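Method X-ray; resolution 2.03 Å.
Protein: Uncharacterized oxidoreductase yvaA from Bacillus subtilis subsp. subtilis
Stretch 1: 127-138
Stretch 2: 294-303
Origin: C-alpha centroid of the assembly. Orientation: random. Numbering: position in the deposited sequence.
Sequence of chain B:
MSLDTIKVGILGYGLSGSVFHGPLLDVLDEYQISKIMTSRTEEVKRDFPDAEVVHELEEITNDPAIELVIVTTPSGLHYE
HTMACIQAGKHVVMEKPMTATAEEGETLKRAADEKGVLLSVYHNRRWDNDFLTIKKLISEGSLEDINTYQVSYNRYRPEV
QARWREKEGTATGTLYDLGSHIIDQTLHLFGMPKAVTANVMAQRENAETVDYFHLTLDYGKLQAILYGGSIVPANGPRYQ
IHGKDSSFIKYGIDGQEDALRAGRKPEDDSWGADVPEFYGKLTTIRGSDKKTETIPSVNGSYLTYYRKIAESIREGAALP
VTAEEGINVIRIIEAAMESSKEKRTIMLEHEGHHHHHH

Stretch 1 127-138: WDNDFLTIKKLI
Stretch 2, residues 294-303: TIPSVNGSYL

An extended segment can pack along a helix by lodging apolar side chains against it while polar groups fix the register, and residues 127-138 and 294-303 of the oxidoreductase YvaA illustrate the principle. The first stretch forms a helix from Asn129 onward, with regular i to i+4 backbone bonds such as Leu132 N to Asp128 O (2.9 Å). The second leaves a strand and runs past it without regular structure, phi/psi near -60/138 at Val298 and Asn299. The two stretches run in opposite senses: Trp127 lies by Ser301, Asn129 by Gly300 (CA to CA 3.8 Å) and Thr133 by Val298 (CA to CA 5.1 Å). Together they bury 620 Å².

Val298 covers the most surface. Its side chain, chi1 t, points toward the helix, with CB 3.9 Å from Leu132 CB and CG2 3.7 Å from CD of Lys136, whose chain is extended (t throughout). Its backbone is held by Thr133 (chi1 m), whose OG1 accepts a hydrogen bond from Val298 N at 2.9 Å and donates one to Asn129 O at 2.7 Å, so one hydroxyl links helix and loop. Thr133 CG2 meanwhile lies 3.9 Å from Ile295 CG2.

Trp127, before the helix, anchors the other end. Its CB points toward the loop, but the indole (chi1 m, chi2 -92°) leads away; the backbone carbonyl accepts a nearly straight hydrogen bond from Ser301 N (2.8 Å to Trp127 O, 161°). Next to it, Tyr302 (chi1 m, chi2 -15°) starts away from the helix and returns through its ring: OH donates to Asp128 OD1 at 2.6 Å, and CD1 lies 4.2 Å from Trp127 CB. Gly300 permits the close approach here; an ideal CB on it would lie 3.1 Å from Asn129 N, a tight fit.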

# COMPACT_ATOMS: atom_id res chain seq x y z
N TRP B 127 4.19 21.95 -5.67
CA TRP B 127 5.00 22.28 -6.89
C TRP B 127 6.20 21.33 -7.10
O TRP B 127 7.17 21.68 -7.80
CB TRP B 127 5.37 23.80 -6.95
CG TRP B 127 4.10 24.67 -7.01
CD1 TRP B 127 3.44 25.12 -8.15
CD2 TRP B 127 3.32 25.13 -5.89
NE1 TRP B 127 2.30 25.81 -7.79
CE2 TRP B 127 2.21 25.84 -6.42
CE3 TRP B 127 3.44 24.97 -4.50
CZ2 TRP B 127 1.23 26.40 -5.60
CZ3 TRP B 127 2.47 25.54 -3.68
CH2 TRP B 127 1.39 26.27 -4.24
N ASP B 128 6.13 20.13 -6.50
CA ASP B 128 7.05 19.02 -6.80
C ASP B 128 6.80 18.53 -8.23
O ASP B 128 5.64 18.54 -8.71
CB ASP B 128 6.82 17.84 -5.84
CG ASP B 128 7.60 17.97 -4.54
OD1 ASP B 128 8.17 19.05 -4.27
OD2 ASP B 128 7.68 16.97 -3.77
N ASN B 129 7.87 18.13 -8.93
CA ASN B 129 7.69 17.64 -10.31
C ASN B 129 6.61 16.57 -10.48
O ASN B 129 5.70 16.71 -11.31
CB ASN B 129 9.03 17.23 -10.99
CG ASN B 129 9.96 16.37 -10.11
OD1 ASN B 129 9.55 15.63 -9.18
ND2 ASN B 129 11.23 16.45 -10.45
N ASP B 130 6.69 15.51 -9.67
CA ASP B 130 5.76 14.39 -9.80
C ASP B 130 4.31 14.84 -9.62
O ASP B 130 3.43 14.50 -10.44
CB ASP B 130 6.12 13.23 -8.84
CG ASP B 130 6.55 13.70 -7.44
OD1 ASP B 130 6.10 14.79 -6.99
OD2 ASP B 130 7.33 12.97 -6.75
N PHE B 131 4.06 15.62 -8.56
CA PHE B 131 2.72 16.11 -8.31
C PHE B 131 2.22 17.01 -9.44
O PHE B 131 1.06 16.92 -9.84
CB PHE B 131 2.62 16.81 -6.95
CG PHE B 131 1.21 17.07 -6.52
CD1 PHE B 131 0.37 16.04 -6.17
CD2 PHE B 131 0.72 18.36 -6.47
CE1 PHE B 131 -0.93 16.28 -5.80
CE2 PHE B 131 -0.59 18.62 -6.10
CZ PHE B 131 -1.42 17.58 -5.75
N LEU B 132 3.09 17.83 -9.99
CA LEU B 132 2.70 18.69 -11.09
C LEU B 132 2.30 17.82 -12.27
O LEU B 132 1.32 18.13 -12.95
CB LEU B 132 3.83 19.66 -11.47
CG LEU B 132 4.00 20.86 -10.52
CD1 LEU B 132 5.08 21.79 -11.08
CD2 LEU B 132 2.66 21.63 -10.27
N THR B 133 3.08 16.76 -12.49
CA THR B 133 2.82 15.81 -13.59
C THR B 133 1.43 15.18 -13.47
O THR B 133 0.65 15.23 -14.43
CB THR B 133 3.91 14.76 -13.64
OG1 THR B 133 5.18 15.42 -13.68
CG2 THR B 133 3.72 13.79 -14.85
N ILE B 134 1.13 14.62 -12.30
CA ILE B 134 -0.23 14.19 -11.93
C ILE B 134 -1.38 15.20 -12.19
O ILE B 134 -2.41 14.85 -12.80
CB ILE B 134 -0.27 13.68 -10.46
CG1 ILE B 134 0.51 12.35 -10.31
CG2 ILE B 134 -1.73 13.56 -9.94
CD1 ILE B 134 1.09 12.14 -8.83
N LYS B 135 -1.22 16.43 -11.70
CA LYS B 135 -2.22 17.48 -12.01
C LYS B 135 -2.36 17.72 -13.53
O LYS B 135 -3.46 17.93 -14.03
CB LYS B 135 -1.88 18.79 -11.29
CG LYS B 135 -2.34 18.80 -9.84
CD LYS B 135 -2.00 20.11 -9.13
CE LYS B 135 -2.76 21.30 -9.72
NZ LYS B 135 -2.73 22.43 -8.79
N LYS B 136 -1.26 17.68 -14.25
CA LYS B 136 -1.33 17.82 -15.70
C LYS B 136 -2.08 16.64 -16.37
O LYS B 136 -2.94 16.86 -17.25
CB LYS B 136 0.06 18.01 -16.29
CG LYS B 136 0.05 18.55 -17.70
CD LYS B 136 1.42 18.42 -18.32
CE LYS B 136 1.58 19.37 -19.50
NZ LYS B 136 2.52 18.76 -20.49
N LEU B 137 -1.80 15.41 -15.93
CA LEU B 137 -2.52 14.26 -16.45
C LEU B 137 -4.00 14.33 -16.12
O LEU B 137 -4.84 13.96 -16.96
CB LEU B 137 -1.93 12.95 -15.94
CG LEU B 137 -0.55 12.59 -16.45
CD1 LEU B 137 0.05 11.50 -15.57
CD2 LEU B 137 -0.60 12.17 -17.93
N ILE B 138 -4.33 14.78 -14.91
CA ILE B 138 -5.73 14.87 -14.53
C ILE B 138 -6.45 15.89 -15.44
O ILE B 138 -7.52 15.59 -15.98
CB ILE B 138 -5.90 15.21 -13.02
CG1 ILE B 138 -5.50 13.99 -12.17
CG2 ILE B 138 -7.35 15.64 -12.70
CD1 ILE B 138 -5.53 14.24 -10.67
N THR B 294 5.64 6.10 -21.06
CA THR B 294 6.50 6.81 -20.12
C THR B 294 6.22 8.32 -20.23
O THR B 294 6.35 8.88 -21.32
CB THR B 294 7.99 6.47 -20.38
OG1 THR B 294 8.20 5.10 -20.04
CG2 THR B 294 8.92 7.28 -19.55
N ILE B 295 5.81 8.96 -19.12
CA ILE B 295 5.45 10.39 -19.11
C ILE B 295 6.59 11.27 -18.58
O ILE B 295 6.93 11.18 -17.38
CB ILE B 295 4.17 10.67 -18.28
CG1 ILE B 295 3.04 9.70 -18.64
CG2 ILE B 295 3.73 12.13 -18.42
CD1 ILE B 295 2.46 9.86 -20.05
N PRO B 296 7.22 12.10 -19.45
CA PRO B 296 8.27 12.98 -18.92
C PRO B 296 7.66 13.94 -17.90
O PRO B 296 6.61 14.51 -18.14
CB PRO B 296 8.81 13.72 -20.18
CG PRO B 296 8.32 12.87 -21.37
CD PRO B 296 6.99 12.31 -20.90
N SER B 297 8.28 14.06 -16.72
CA SER B 297 7.70 14.84 -15.63
C SER B 297 7.72 16.34 -15.94
O SER B 297 8.69 16.83 -16.50
CB SER B 297 8.47 14.57 -14.33
OG SER B 297 8.63 13.17 -14.09
N VAL B 298 6.66 17.07 -15.59
CA VAL B 298 6.69 18.55 -15.58
C VAL B 298 7.80 18.97 -14.60
O VAL B 298 7.93 18.34 -13.55
CB VAL B 298 5.36 19.13 -15.07
CG1 VAL B 298 5.41 20.67 -14.97
CG2 VAL B 298 4.22 18.69 -15.98
N ASN B 299 8.59 19.97 -14.94
CA ASN B 299 9.63 20.48 -14.05
C ASN B 299 9.04 20.96 -12.72
O ASN B 299 7.99 21.54 -12.71
CB ASN B 299 10.46 21.60 -14.73
CG ASN B 299 11.44 21.04 -15.79
OD1 ASN B 299 11.10 20.10 -16.50
ND2 ASN B 299 12.63 21.62 -15.89
N GLY B 300 9.69 20.66 -11.60
CA GLY B 300 9.23 21.16 -10.30
C GLY B 300 9.47 22.67 -10.25
O GLY B 300 10.45 23.17 -10.84
N SER B 301 8.60 23.40 -9.55
CA SER B 301 8.61 24.88 -9.60
C SER B 301 8.25 25.53 -8.27
O SER B 301 7.16 26.10 -8.12
CB SER B 301 7.60 25.33 -10.68
OG SER B 301 7.65 26.72 -10.88
N TYR B 302 9.14 25.43 -7.28
CA TYR B 302 8.86 26.00 -5.95
C TYR B 302 8.73 27.54 -6.02
O TYR B 302 8.05 28.13 -5.19
CB TYR B 302 9.94 25.63 -4.91
CG TYR B 302 9.96 24.17 -4.40
CD1 TYR B 302 8.88 23.30 -4.62
CD2 TYR B 302 11.05 23.69 -3.69
CE1 TYR B 302 8.90 21.98 -4.14
CE2 TYR B 302 11.09 22.35 -3.19
CZ TYR B 302 10.03 21.52 -3.44
OH TYR B 302 10.05 20.23 -2.95
N LEU B 303 9.40 28.16 -6.98
CA LEU B 303 9.29 29.62 -7.22
C LEU B 303 7.84 30.04 -7.35
O LEU B 303 7.46 31.15 -6.92
CB LEU B 303 10.03 30.04 -8.49
CG LEU B 303 11.57 29.95 -8.45
CD1 LEU B 303 12.17 30.39 -9.82
CD2 LEU B 303 12.12 30.81 -7.27